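Local coordinates for cysteine-rich repeat secretory protein 15 (Arabidopsis thaliana, PDB 6GRF) that probably modulates cell-to-cell trafficking at plasmodesmata, as a membrane-anchored plant protein with a tandem DUF26 ectodomain, at residues C80-I88 and L100-Y109; F138-L146 and L190-V198. One frame throughout, in Å; residues are numbered along the deposited sequence.

Contact 1 (C80-I88 and L100-Y109); sequences CIQTSVDQI and LQLEGCFLRY
Cys80 and Cys105 tie helix 80-88 to hairpin 100-109 through a disulfide, SG to SG 2.1 Å with chi3 -89°; Cys80 is the last cysteine of the C-X8-C-X2-C motif of DUF26 domains. A chi1 of 56° places Cys105 SG between the directions of its backbone N and carbonyl carbon and points the sulfur toward the helix, and Ile81 CD1 rests on Cys105 CB. Packing is also close one helical turn on, at Ser84. Ser84 OG presses on Leu107, 3.2 Å from both CB and CD2, and is buried without a polar partner in the model. Leu107 CD2 also meets Ile88 CG2 at 3.8 Å, while Leu100 CD2 lies 3.4 Å from Ser84 O. The partly exposed flank is looser: Gln87 bends at chi2 (76°) and crosses Leu100 at about a right angle, touching it through CB and CG, and Thr83 CG2 stays 4.3 Å from Leu102 CD1. At the far end a water joins Tyr109 OH to Ile88 O, weakly at the carbonyl; the hydroxyl is also hydrogen-bonded to Arg28 NE and Ser95 O. Helix 23-39 packs beside Ile81 and Tyr109, and strands 8-13 and 62-68 flank the hairpin in the five-stranded antiparallel sheet.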
ATOM      1  N   CYS A  80      10.159   5.133  -8.993  1.00 42.85           N
ATOM      2  CA  CYS A  80       8.913   5.308  -8.247  1.00 41.41           C
ATOM      3  C   CYS A  80       9.216   5.746  -6.806  1.00 38.48           C
ATOM      4  O   CYS A  80       8.525   6.587  -6.253  1.00 37.37           O
ATOM      5  CB  CYS A  80       8.103   4.014  -8.220  1.00 42.08           C
ATOM      6  SG  CYS A  80       6.416   4.200  -7.577  1.00 42.69           S
ATOM      7  N   ILE A  81      10.225   5.118  -6.199  1.00 37.34           N
ATOM      8  CA  ILE A  81      10.580   5.375  -4.814  1.00 35.65           C
ATOM      9  C   ILE A  81      11.207   6.776  -4.699  1.00 36.52           C
ATOM     10  O   ILE A  81      10.851   7.518  -3.805  1.00 36.52           O
ATOM     11  CB  ILE A  81      11.478   4.249  -4.262  1.00 35.09           C
ATOM     12  CG1 ILE A  81      10.686   2.951  -4.086  1.00 34.17           C
ATOM     13  CG2 ILE A  81      12.156   4.647  -2.952  1.00 34.32           C
ATOM     14  CD1 ILE A  81       9.660   2.989  -2.973  1.00 32.69           C
ATOM     15  N   GLN A  82      12.075   7.163  -5.635  1.00 38.79           N
ATOM     16  CA  GLN A  82      12.641   8.513  -5.623  1.00 40.33           C
ATOM     17  C   GLN A  82      11.494   9.531  -5.702  1.00 39.96           C
ATOM     18  O   GLN A  82      11.483  10.505  -4.955  1.00 40.67           O
ATOM     19  CB  GLN A  82      13.667   8.699  -6.746  1.00 43.67           C
ATOM     20  CG  GLN A  82      14.334  10.073  -6.775  1.00 46.67           C
ATOM     21  CD  GLN A  82      15.009  10.433  -5.470  1.00 46.35           C
ATOM     22  OE1 GLN A  82      14.443  11.136  -4.635  1.00 46.13           O
ATOM     23  NE2 GLN A  82      16.223   9.944  -5.277  1.00 47.08           N
ATOM     24  N   THR A  83      10.526   9.286  -6.588  1.00 39.19           N
ATOM     25  CA  THR A  83       9.380  10.185  -6.769  1.00 39.65           C
ATOM     26  C   THR A  83       8.573  10.262  -5.464  1.00 37.47           C
ATOM     27  O   THR A  83       8.063  11.322  -5.069  1.00 38.31           O
ATOM     28  CB  THR A  83       8.510   9.727  -7.949  1.00 40.43           C
ATOM     29  OG1 THR A  83       9.349   9.598  -9.094  1.00 42.31           O
ATOM     30  CG2 THR A  83       7.377  10.685  -8.248  1.00 41.62           C
ATOM     31  N   SER A  84       8.468   9.106  -4.820  1.00 35.08           N
ATOM     32  CA  SER A  84       7.711   8.892  -3.617  1.00 34.21           C
ATOM     33  C   SER A  84       8.323   9.671  -2.434  1.00 34.11           C
ATOM     34  O   SER A  84       7.620  10.324  -1.658  1.00 33.75           O
ATOM     35  CB  SER A  84       7.645   7.402  -3.381  1.00 32.80           C
ATOM     36  OG  SER A  84       7.324   7.097  -2.053  1.00 32.05           O
ATOM     37  N   VAL A  85       9.648   9.625  -2.316  1.00 34.81           N
ATOM     38  CA  VAL A  85      10.359  10.322  -1.237  1.00 35.59           C
ATOM     39  C   VAL A  85      10.158  11.844  -1.386  1.00 38.27           C
ATOM     40  O   VAL A  85       9.916  12.544  -0.394  1.00 38.42           O
ATOM     41  CB  VAL A  85      11.838   9.893  -1.206  1.00 35.71           C
ATOM     42  CG1 VAL A  85      12.715  10.858  -0.426  1.00 37.51           C
ATOM     43  CG2 VAL A  85      11.971   8.486  -0.649  1.00 33.60           C
ATOM     44  N   ASP A  86      10.200  12.348  -2.624  1.00 40.62           N
ATOM     45  CA  ASP A  86       9.965  13.750  -2.887  1.00 43.53           C
ATOM     46  C   ASP A  86       8.508  14.097  -2.563  1.00 42.82           C
ATOM     47  O   ASP A  86       8.237  15.062  -1.884  1.00 43.54           O
ATOM     48  CB  ASP A  86      10.327  14.102  -4.327  1.00 47.20           C
ATOM     49  CG  ASP A  86      11.818  13.994  -4.595  1.00 50.15           C
ATOM     50  OD1 ASP A  86      12.596  14.561  -3.789  1.00 52.17           O
ATOM     51  OD2 ASP A  86      12.193  13.341  -5.601  1.00 51.71           O
ATOM     52  N   GLN A  87       7.567  13.290  -3.045  1.00 41.47           N
ATOM     53  CA  GLN A  87       6.149  13.613  -2.879  1.00 41.78           C
ATOM     54  C   GLN A  87       5.752  13.601  -1.393  1.00 39.21           C
ATOM     55  O   GLN A  87       4.993  14.461  -0.965  1.00 39.59           O
ATOM     56  CB  GLN A  87       5.280  12.649  -3.694  1.00 42.02           C
ATOM     57  CG  GLN A  87       3.779  12.823  -3.479  1.00 43.62           C
ATOM     58  CD  GLN A  87       3.162  14.017  -4.167  1.00 47.11           C
ATOM     59  OE1 GLN A  87       3.805  14.745  -4.924  1.00 49.87           O
ATOM     60  NE2 GLN A  87       1.879  14.225  -3.918  1.00 48.63           N
ATOM     61  N   ILE A  88       6.224  12.610  -0.629  1.00 36.59           N
ATOM     62  CA  ILE A  88       5.735  12.421   0.739  1.00 35.95           C
ATOM     63  C   ILE A  88       6.161  13.626   1.590  1.00 38.15           C
ATOM     64  O   ILE A  88       5.410  14.070   2.466  1.00 39.05           O
ATOM     65  CB  ILE A  88       6.176  11.076   1.354  1.00 33.37           C
ATOM     66  CG1 ILE A  88       5.245  10.667   2.499  1.00 33.08           C
ATOM     67  CG2 ILE A  88       7.627  11.101   1.816  1.00 33.11           C
ATOM     68  CD1 ILE A  88       5.518   9.291   3.067  1.00 31.22           C
ATOM     69  N   LEU A 100       2.166   7.065   1.744  1.00 31.99           N
ATOM     70  CA  LEU A 100       1.936   7.491   0.386  1.00 32.40           C
ATOM     71  C   LEU A 100       1.875   6.269  -0.524  1.00 30.95           C
ATOM     72  O   LEU A 100       2.813   5.479  -0.566  1.00 29.75           O
ATOM     73  CB  LEU A 100       3.073   8.407  -0.060  1.00 33.41           C
ATOM     74  CG  LEU A 100       3.028   8.772  -1.540  1.00 34.96           C
ATOM     75  CD1 LEU A 100       1.842   9.680  -1.827  1.00 36.28           C
ATOM     76  CD2 LEU A 100       4.329   9.423  -1.973  1.00 36.36           C
ATOM     77  N   GLN A 101       0.787   6.179  -1.291  1.00 30.89           N
ATOM     78  CA  GLN A 101       0.581   5.122  -2.244  1.00 30.01           C
ATOM     79  C   GLN A 101       0.499   5.752  -3.638  1.00 31.11           C
ATOM     80  O   GLN A 101      -0.407   6.546  -3.928  1.00 30.87           O
ATOM     81  CB  GLN A 101      -0.673   4.340  -1.854  1.00 29.74           C
ATOM     82  CG  GLN A 101      -1.014   3.201  -2.806  1.00 29.35           C
ATOM     83  CD  GLN A 101      -0.169   1.970  -2.607  1.00 28.95           C
ATOM     84  OE1 GLN A 101       0.547   1.549  -3.510  1.00 30.42           O
ATOM     85  NE2 GLN A 101      -0.272   1.358  -1.439  1.00 28.01           N
ATOM     86  N   LEU A 102       1.512   5.450  -4.456  1.00 31.90           N
ATOM     87  CA  LEU A 102       1.499   5.697  -5.887  1.00 33.90           C
ATOM     88  C   LEU A 102       1.107   4.386  -6.570  1.00 34.57           C
ATOM     89  O   LEU A 102       1.119   3.333  -5.927  1.00 32.79           O
ATOM     90  CB  LEU A 102       2.886   6.165  -6.338  1.00 34.81           C
ATOM     91  CG  LEU A 102       3.466   7.384  -5.611  1.00 35.20           C
ATOM     92  CD1 LEU A 102       4.744   7.852  -6.282  1.00 36.49           C
ATOM     93  CD2 LEU A 102       2.472   8.534  -5.551  1.00 36.15           C
ATOM     94  N   GLU A 103       0.782   4.442  -7.862  1.00 37.26           N
ATOM     95  CA  GLU A 103       0.408   3.231  -8.585  1.00 39.46           C
ATOM     96  C   GLU A 103       1.487   2.148  -8.407  1.00 37.90           C
ATOM     97  O   GLU A 103       1.172   0.984  -8.203  1.00 38.68           O
ATOM     98  CB  GLU A 103       0.164   3.537 -10.064  1.00 44.01           C
ATOM     99  CG  GLU A 103      -0.204   2.316 -10.893  1.00 46.72           C
ATOM    100  CD  GLU A 103      -1.327   1.461 -10.320  1.00 49.38           C
ATOM    101  OE1 GLU A 103      -2.370   2.037  -9.904  1.00 52.75           O
ATOM    102  OE2 GLU A 103      -1.152   0.218 -10.270  1.00 52.71           O
ATOM    103  N   GLY A 104       2.756   2.545  -8.463  1.00 37.16           N
ATOM    104  CA  GLY A 104       3.872   1.620  -8.489  1.00 36.53           C
ATOM    105  C   GLY A 104       4.459   1.289  -7.121  1.00 34.87           C
ATOM    106  O   GLY A 104       5.204   0.334  -7.004  1.00 34.26           O
ATOM    107  N   CYS A 105       4.190   2.094  -6.090  1.00 34.42           N
ATOM    108  CA  CYS A 105       4.933   1.910  -4.835  1.00 32.99           C
ATOM    109  C   CYS A 105       4.224   2.565  -3.653  1.00 31.40           C
ATOM    110  O   CYS A 105       3.398   3.459  -3.795  1.00 31.20           O
ATOM    111  CB  CYS A 105       6.367   2.417  -4.950  1.00 34.94           C
ATOM    112  SG  CYS A 105       6.507   4.146  -5.477  1.00 38.65           S
ATOM    113  N   PHE A 106       4.577   2.053  -2.473  1.00 29.57           N
ATOM    114  CA  PHE A 106       4.049   2.471  -1.215  1.00 28.33           C
ATOM    115  C   PHE A 106       5.226   2.805  -0.296  1.00 27.86           C
ATOM    116  O   PHE A 106       6.202   2.061  -0.269  1.00 27.63           O
ATOM    117  CB  PHE A 106       3.164   1.366  -0.647  1.00 27.12           C
ATOM    118  CG  PHE A 106       2.660   1.607   0.751  1.00 27.27           C
ATOM    119  CD1 PHE A 106       1.683   2.555   0.999  1.00 27.61           C
ATOM    120  CD2 PHE A 106       3.136   0.853   1.814  1.00 27.18           C
ATOM    121  CE1 PHE A 106       1.197   2.756   2.281  1.00 27.93           C
ATOM    122  CE2 PHE A 106       2.643   1.049   3.092  1.00 27.02           C
ATOM    123  CZ  PHE A 106       1.682   2.003   3.325  1.00 27.51           C
ATOM    124  N   LEU A 107       5.123   3.936   0.407  1.00 27.60           N
ATOM    125  CA  LEU A 107       6.139   4.389   1.356  1.00 27.86           C
ATOM    126  C   LEU A 107       5.455   4.776   2.665  1.00 27.53           C
ATOM    127  O   LEU A 107       4.452   5.464   2.645  1.00 27.59           O
ATOM    128  CB  LEU A 107       6.850   5.588   0.737  1.00 29.08           C
ATOM    129  CG  LEU A 107       7.946   6.215   1.589  1.00 29.72           C
ATOM    130  CD1 LEU A 107       9.083   5.227   1.818  1.00 29.78           C
ATOM    131  CD2 LEU A 107       8.457   7.473   0.928  1.00 30.78           C
ATOM    132  N   ARG A 108       6.031   4.357   3.796  1.00 27.48           N
ATOM    133  CA  ARG A 108       5.438   4.624   5.106  1.00 27.84           C
ATOM    134  C   ARG A 108       6.538   4.808   6.158  1.00 28.09           C
ATOM    135  O   ARG A 108       7.515   4.075   6.182  1.00 26.96           O
ATOM    136  CB  ARG A 108       4.536   3.463   5.531  1.00 27.39           C
ATOM    137  CG  ARG A 108       3.766   3.701   6.818  1.00 28.26           C
ATOM    138  CD  ARG A 108       2.877   2.525   7.189  1.00 27.80           C
ATOM    139  NE  ARG A 108       2.167   2.754   8.439  1.00 28.71           N
ATOM    140  CZ  ARG A 108       1.521   1.814   9.131  1.00 29.25           C
ATOM    141  NH1 ARG A 108       1.314   0.613   8.612  1.00 28.85           N
ATOM    142  NH2 ARG A 108       1.096   2.078  10.357  1.00 30.41           N
ATOM    143  N   TYR A 109       6.315   5.759   7.060  1.00 29.24           N
ATOM    144  CA  TYR A 109       7.127   5.871   8.251  1.00 30.52           C
ATOM    145  C   TYR A 109       6.278   6.408   9.405  1.00 31.67           C
ATOM    146  O   TYR A 109       5.304   7.114   9.194  1.00 31.18           O
ATOM    147  CB  TYR A 109       8.349   6.745   7.970  1.00 31.19           C
ATOM    148  CG  TYR A 109       8.033   8.212   7.831  1.00 32.52           C
ATOM    149  CD1 TYR A 109       7.884   9.006   8.960  1.00 33.80           C
ATOM    150  CD2 TYR A 109       7.905   8.811   6.588  1.00 32.86           C
ATOM    151  CE1 TYR A 109       7.589  10.352   8.862  1.00 35.05           C
ATOM    152  CE2 TYR A 109       7.614  10.165   6.471  1.00 34.54           C
ATOM    153  CZ  TYR A 109       7.446  10.930   7.614  1.00 35.61           C
ATOM    154  OH  TYR A 109       7.161  12.262   7.560  1.00 37.51           O
TER
HETATM  155  O   HOH W   1       6.742  13.002   5.108  1.00 43.45           O

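Contact 2 (F138-L146 and L190-V198); sequences FFKRRDDVL and LKNLCGSAV
In the second DUF26 domain, helix 136-149 packs against the C-terminal end of helix 176-193 and the type I turn, Cys194 to Ala197, that leads into strand 199-204. Arg142 carries the polar centre. Bent at chi2 and chi3, its chain brings NH2 to Gly195 O at 2.5 Å, a hydrogen bond whose length is doubtfully short and whose N-H...O angle is only 130°. The donor stands above the carbonyl plane, and the oxygen is tilted from the guanidinium plane. Cys194 O lies at the guanidinium edge, 3.0 Å from NH2, but the angle there is poor for a bond.

Phe139 covers one face of that guanidinium, its CD1 3.6 Å above the plane and offset toward the rim. Phe138 CD2 lies over one face of the Phe139 ring, near the rim, and Phe139 CZ comes 3.7 Å from Ser196 CA. Phe138, with CG anti to the backbone N (chi1 178°), turns its ring edge to the carbonyls of Ala197 and Val198, CZ to Val198 O being 3.6 Å. On the outer side, Lys191 NZ crosses to Asp143 OD1 in a 2.7 Å salt bridge, and a water links that NZ to Asp143 O. Next to it, Leu146 CD1 and Lys191 CE approach tip to tip and Leu146 CD2 meets Leu190 CD1 at 3.9 Å.

Tyr211 OH is hydrogen-bonded to both Arg142 NH2 and Ala197 O, and Cys194 is disulfide-bonded to Cys127. The guanidinium lies beside two carbonyls, whose partial negative charge would favour its cation, and the opposite charges of Asp143 and Lys191 probably stabilise each other.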
ATOM      1  N   PHE A 138     -21.294 -11.559 -14.140  1.00 35.94           N
ATOM      2  CA  PHE A 138     -20.253 -10.633 -13.741  1.00 35.26           C
ATOM      3  C   PHE A 138     -19.895 -10.833 -12.263  1.00 34.84           C
ATOM      4  O   PHE A 138     -18.722 -10.858 -11.903  1.00 33.78           O
ATOM      5  CB  PHE A 138     -20.688  -9.184 -13.953  1.00 36.13           C
ATOM      6  CG  PHE A 138     -19.637  -8.204 -13.512  1.00 35.47           C
ATOM      7  CD1 PHE A 138     -18.500  -7.999 -14.279  1.00 35.09           C
ATOM      8  CD2 PHE A 138     -19.753  -7.536 -12.300  1.00 35.51           C
ATOM      9  CE1 PHE A 138     -17.523  -7.108 -13.864  1.00 34.46           C
ATOM     10  CE2 PHE A 138     -18.766  -6.653 -11.885  1.00 34.51           C
ATOM     11  CZ  PHE A 138     -17.653  -6.450 -12.665  1.00 33.86           C
ATOM     12  N   PHE A 139     -20.919 -10.964 -11.415  1.00 35.63           N
ATOM     13  CA  PHE A 139     -20.732 -11.027  -9.976  1.00 35.74           C
ATOM     14  C   PHE A 139     -20.160 -12.390  -9.569  1.00 35.11           C
ATOM     15  O   PHE A 139     -19.370 -12.468  -8.644  1.00 33.03           O
ATOM     16  CB  PHE A 139     -22.029 -10.624  -9.269  1.00 37.39           C
ATOM     17  CG  PHE A 139     -22.284  -9.146  -9.401  1.00 38.60           C
ATOM     18  CD1 PHE A 139     -21.376  -8.227  -8.895  1.00 38.89           C
ATOM     19  CD2 PHE A 139     -23.381  -8.670 -10.095  1.00 40.77           C
ATOM     20  CE1 PHE A 139     -21.579  -6.865  -9.049  1.00 39.90           C
ATOM     21  CE2 PHE A 139     -23.581  -7.308 -10.254  1.00 42.12           C
ATOM     22  CZ  PHE A 139     -22.683  -6.408  -9.729  1.00 41.60           C
ATOM     23  N   LYS A 140     -20.533 -13.455 -10.276  1.00 35.56           N
ATOM     24  CA  LYS A 140     -19.984 -14.756  -9.991  1.00 35.96           C
ATOM     25  C   LYS A 140     -18.488 -14.774 -10.358  1.00 34.22           C
ATOM     26  O   LYS A 140     -17.679 -15.376  -9.652  1.00 33.16           O
ATOM     27  CB  LYS A 140     -20.754 -15.857 -10.728  1.00 38.42           C
ATOM     28  CG  LYS A 140     -20.353 -17.264 -10.300  1.00 40.50           C
ATOM     29  CD  LYS A 140     -21.212 -18.386 -10.871  1.00 43.88           C
ATOM     30  CE  LYS A 140     -21.269 -19.620  -9.983  1.00 45.80           C
ATOM     31  NZ  LYS A 140     -19.949 -19.961  -9.386  1.00 45.58           N
ATOM     32  N   ARG A 141     -18.129 -14.119 -11.466  1.00 33.72           N
ATOM     33  CA  ARG A 141     -16.744 -14.077 -11.922  1.00 33.28           C
ATOM     34  C   ARG A 141     -15.923 -13.212 -10.954  1.00 32.10           C
ATOM     35  O   ARG A 141     -14.790 -13.526 -10.651  1.00 30.13           O
ATOM     36  CB  ARG A 141     -16.633 -13.529 -13.345  1.00 34.79           C
ATOM     37  CG  ARG A 141     -17.418 -14.308 -14.393  1.00 36.92           C
ATOM     38  CD  ARG A 141     -16.646 -15.447 -15.015  1.00 38.06           C
ATOM     39  NE  ARG A 141     -17.327 -16.076 -16.149  1.00 40.38           N
ATOM     40  CZ  ARG A 141     -16.925 -17.214 -16.702  1.00 41.28           C
ATOM     41  NH1 ARG A 141     -15.767 -17.740 -16.339  1.00 41.50           N
ATOM     42  NH2 ARG A 141     -17.677 -17.826 -17.597  1.00 43.29           N
ATOM     43  N   ARG A 142     -16.518 -12.122 -10.476  1.00 31.61           N
ATOM     44  CA  ARG A 142     -15.867 -11.289  -9.494  1.00 31.44           C
ATOM     45  C   ARG A 142     -15.569 -12.122  -8.243  1.00 30.73           C
ATOM     46  O   ARG A 142     -14.462 -12.087  -7.746  1.00 29.44           O
ATOM     47  CB  ARG A 142     -16.736 -10.075  -9.156  1.00 32.13           C
ATOM     48  CG  ARG A 142     -16.054  -9.074  -8.232  1.00 31.86           C
ATOM     49  CD  ARG A 142     -16.902  -8.805  -7.004  1.00 32.96           C
ATOM     50  NE  ARG A 142     -17.763  -7.662  -7.191  1.00 34.32           N
ATOM     51  CZ  ARG A 142     -18.728  -7.283  -6.368  1.00 35.61           C
ATOM     52  NH1 ARG A 142     -19.523  -8.166  -5.789  1.00 35.21           N
ATOM     53  NH2 ARG A 142     -18.883  -5.993  -6.136  1.00 37.29           N
ATOM     54  N   ASP A 143     -16.575 -12.848  -7.744  1.00 31.41           N
ATOM     55  CA  ASP A 143     -16.416 -13.733  -6.602  1.00 32.94           C
ATOM     56  C   ASP A 143     -15.252 -14.706  -6.824  1.00 32.43           C
ATOM     57  O   ASP A 143     -14.432 -14.872  -5.929  1.00 32.06           O
ATOM     58  CB  ASP A 143     -17.699 -14.493  -6.270  1.00 34.96           C
ATOM     59  CG  ASP A 143     -18.655 -13.694  -5.400  1.00 37.73           C
ATOM     60  OD1 ASP A 143     -18.272 -12.571  -4.983  1.00 39.19           O
ATOM     61  OD2 ASP A 143     -19.785 -14.188  -5.156  1.00 40.33           O
ATOM     62  N   ASP A 144     -15.176 -15.343  -8.000  1.00 32.12           N
ATOM     63  CA  ASP A 144     -14.079 -16.283  -8.276  1.00 32.41           C
ATOM     64  C   ASP A 144     -12.720 -15.557  -8.239  1.00 30.29           C
ATOM     65  O   ASP A 144     -11.743 -16.088  -7.732  1.00 29.88           O
ATOM     66  CB  ASP A 144     -14.239 -16.992  -9.621  1.00 34.54           C
ATOM     67  CG  ASP A 144     -15.504 -17.822  -9.746  1.00 37.07           C
ATOM     68  OD1 ASP A 144     -15.962 -18.378  -8.732  1.00 38.73           O
ATOM     69  OD2 ASP A 144     -16.012 -17.919 -10.873  1.00 41.47           O
ATOM     70  N   VAL A 145     -12.660 -14.350  -8.799  1.00 28.77           N
ATOM     71  CA  VAL A 145     -11.423 -13.580  -8.861  1.00 28.42           C
ATOM     72  C   VAL A 145     -10.976 -13.198  -7.438  1.00 27.24           C
ATOM     73  O   VAL A 145      -9.821 -13.409  -7.084  1.00 26.52           O
ATOM     74  CB  VAL A 145     -11.599 -12.353  -9.774  1.00 28.77           C
ATOM     75  CG1 VAL A 145     -10.587 -11.259  -9.497  1.00 28.93           C
ATOM     76  CG2 VAL A 145     -11.545 -12.765 -11.231  1.00 29.81           C
ATOM     77  N   LEU A 146     -11.904 -12.664  -6.639  1.00 27.06           N
ATOM     78  CA  LEU A 146     -11.615 -12.187  -5.288  1.00 27.74           C
ATOM     79  C   LEU A 146     -11.235 -13.365  -4.391  1.00 28.08           C
ATOM     80  O   LEU A 146     -10.379 -13.228  -3.524  1.00 27.70           O
ATOM     81  CB  LEU A 146     -12.828 -11.433  -4.731  1.00 28.09           C
ATOM     82  CG  LEU A 146     -13.108 -10.071  -5.363  1.00 28.04           C
ATOM     83  CD1 LEU A 146     -14.257  -9.387  -4.653  1.00 29.18           C
ATOM     84  CD2 LEU A 146     -11.877  -9.180  -5.347  1.00 28.06           C
ATOM     85  N   LEU A 190     -14.264  -4.878  -0.262  1.00 32.43           N
ATOM     86  CA  LEU A 190     -14.602  -4.650  -1.656  1.00 32.85           C
ATOM     87  C   LEU A 190     -16.077  -5.021  -1.839  1.00 34.05           C
ATOM     88  O   LEU A 190     -16.838  -4.251  -2.400  1.00 34.51           O
ATOM     89  CB  LEU A 190     -13.679  -5.449  -2.592  1.00 31.32           C
ATOM     90  CG  LEU A 190     -12.319  -4.812  -2.890  1.00 31.00           C
ATOM     91  CD1 LEU A 190     -11.349  -5.810  -3.502  1.00 30.23           C
ATOM     92  CD2 LEU A 190     -12.455  -3.599  -3.791  1.00 31.53           C
ATOM     93  N   LYS A 191     -16.477  -6.158  -1.267  1.00 34.89           N
ATOM     94  CA  LYS A 191     -17.836  -6.658  -1.418  1.00 37.07           C
ATOM     95  C   LYS A 191     -18.816  -5.729  -0.695  1.00 38.72           C
ATOM     96  O   LYS A 191     -19.876  -5.445  -1.211  1.00 39.09           O
ATOM     97  CB  LYS A 191     -17.959  -8.090  -0.893  1.00 37.58           C
ATOM     98  CG  LYS A 191     -17.295  -9.164  -1.744  1.00 37.40           C
ATOM     99  CD  LYS A 191     -17.086 -10.449  -0.973  1.00 38.68           C
ATOM    100  CE  LYS A 191     -16.151 -11.425  -1.653  1.00 39.10           C
ATOM    101  NZ  LYS A 191     -16.846 -12.220  -2.695  1.00 40.59           N
ATOM    102  N   ASN A 192     -18.453  -5.246   0.497  1.00 39.96           N
ATOM    103  CA  ASN A 192     -19.451  -4.650   1.389  1.00 42.32           C
ATOM    104  C   ASN A 192     -19.556  -3.136   1.137  1.00 42.10           C
ATOM    105  O   ASN A 192     -20.636  -2.571   1.306  1.00 43.12           O
ATOM    106  CB  ASN A 192     -19.232  -5.124   2.833  1.00 44.40           C
ATOM    107  CG  ASN A 192     -19.682  -6.570   3.021  1.00 46.84           C
ATOM    108  OD1 ASN A 192     -20.885  -6.862   3.065  1.00 49.57           O
ATOM    109  ND2 ASN A 192     -18.738  -7.504   3.076  1.00 45.66           N
ATOM    110  N   LEU A 193     -18.485  -2.500   0.644  1.00 40.89           N
ATOM    111  CA  LEU A 193     -18.498  -1.047   0.346  1.00 41.66           C
ATOM    112  C   LEU A 193     -18.832  -0.763  -1.128  1.00 41.74           C
ATOM    113  O   LEU A 193     -19.376   0.296  -1.437  1.00 43.45           O
ATOM    114  CB  LEU A 193     -17.134  -0.449   0.704  1.00 40.68           C
ATOM    115  CG  LEU A 193     -16.702  -0.587   2.167  1.00 40.82           C
ATOM    116  CD1 LEU A 193     -15.273  -0.092   2.349  1.00 39.61           C
ATOM    117  CD2 LEU A 193     -17.643   0.158   3.099  1.00 42.32           C
ATOM    118  N   CYS A 194     -18.469  -1.675  -2.035  1.00 40.35           N
ATOM    119  CA  CYS A 194     -18.595  -1.455  -3.476  1.00 41.42           C
ATOM    120  C   CYS A 194     -19.422  -2.579  -4.111  1.00 41.52           C
ATOM    121  O   CYS A 194     -18.966  -3.247  -5.030  1.00 41.10           O
ATOM    122  CB  CYS A 194     -17.229  -1.440  -4.146  1.00 40.84           C
ATOM    123  SG  CYS A 194     -16.090  -0.214  -3.458  1.00 42.27           S
ATOM    124  N   GLY A 195     -20.633  -2.788  -3.597  1.00 42.29           N
ATOM    125  CA  GLY A 195     -21.402  -3.980  -3.899  1.00 42.37           C
ATOM    126  C   GLY A 195     -21.522  -4.256  -5.391  1.00 41.67           C
ATOM    127  O   GLY A 195     -21.315  -5.400  -5.810  1.00 42.90           O
ATOM    128  N   SER A 196     -21.863  -3.228  -6.183  1.00 40.96           N
ATOM    129  CA  SER A 196     -22.300  -3.414  -7.581  1.00 40.64           C
ATOM    130  C   SER A 196     -21.317  -2.802  -8.593  1.00 38.94           C
ATOM    131  O   SER A 196     -21.601  -2.781  -9.791  1.00 39.24           O
ATOM    132  CB  SER A 196     -23.674  -2.833  -7.779  1.00 42.92           C
ATOM    133  OG  SER A 196     -24.558  -3.243  -6.747  1.00 44.40           O
ATOM    134  N   ALA A 197     -20.173  -2.298  -8.127  1.00 37.02           N
ATOM    135  CA  ALA A 197     -19.258  -1.511  -8.973  1.00 36.41           C
ATOM    136  C   ALA A 197     -18.589  -2.410 -10.020  1.00 35.10           C
ATOM    137  O   ALA A 197     -18.275  -3.563  -9.736  1.00 33.55           O
ATOM    138  CB  ALA A 197     -18.217  -0.852  -8.113  1.00 35.69           C
ATOM    139  N   VAL A 198     -18.331  -1.852 -11.208  1.00 35.50           N
ATOM    140  CA  VAL A 198     -17.650  -2.576 -12.289  1.00 35.27           C
ATOM    141  C   VAL A 198     -16.159  -2.710 -11.963  1.00 33.77           C
ATOM    142  O   VAL A 198     -15.470  -3.574 -12.514  1.00 32.49           O
ATOM    143  CB  VAL A 198     -17.862  -1.897 -13.659  1.00 37.21           C
ATOM    144  CG1 VAL A 198     -17.026  -0.641 -13.834  1.00 37.97           C
ATOM    145  CG2 VAL A 198     -17.597  -2.863 -14.799  1.00 37.43           C
TER
HETATM  146  O   HOH W   2     -15.356 -14.304  -3.205  1.00 35.02           O

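In the fold
From the N terminus, strand 8-13, helix 23-39 and strands 44-49 and 62-68 precede contact 1, which closes a short loop of 11 residues between helix 74-91 and the final hairpin of the first DUF26 domain. The chain then crosses into the second domain, where contact 2 spans 43 residues, including the hairpin of strands 156-161 and 164-170 and most of helix 176-193. The loops follow in series, neither nested nor crossed; the centres of contact 1 and contact 2 lie about 28 Å apart. Both sheets share the strand order 1-4-5-3-2. Contact 1 joins helix to sheet in one copy of the fold, and contact 2 joins helix to helix end and turn in the other.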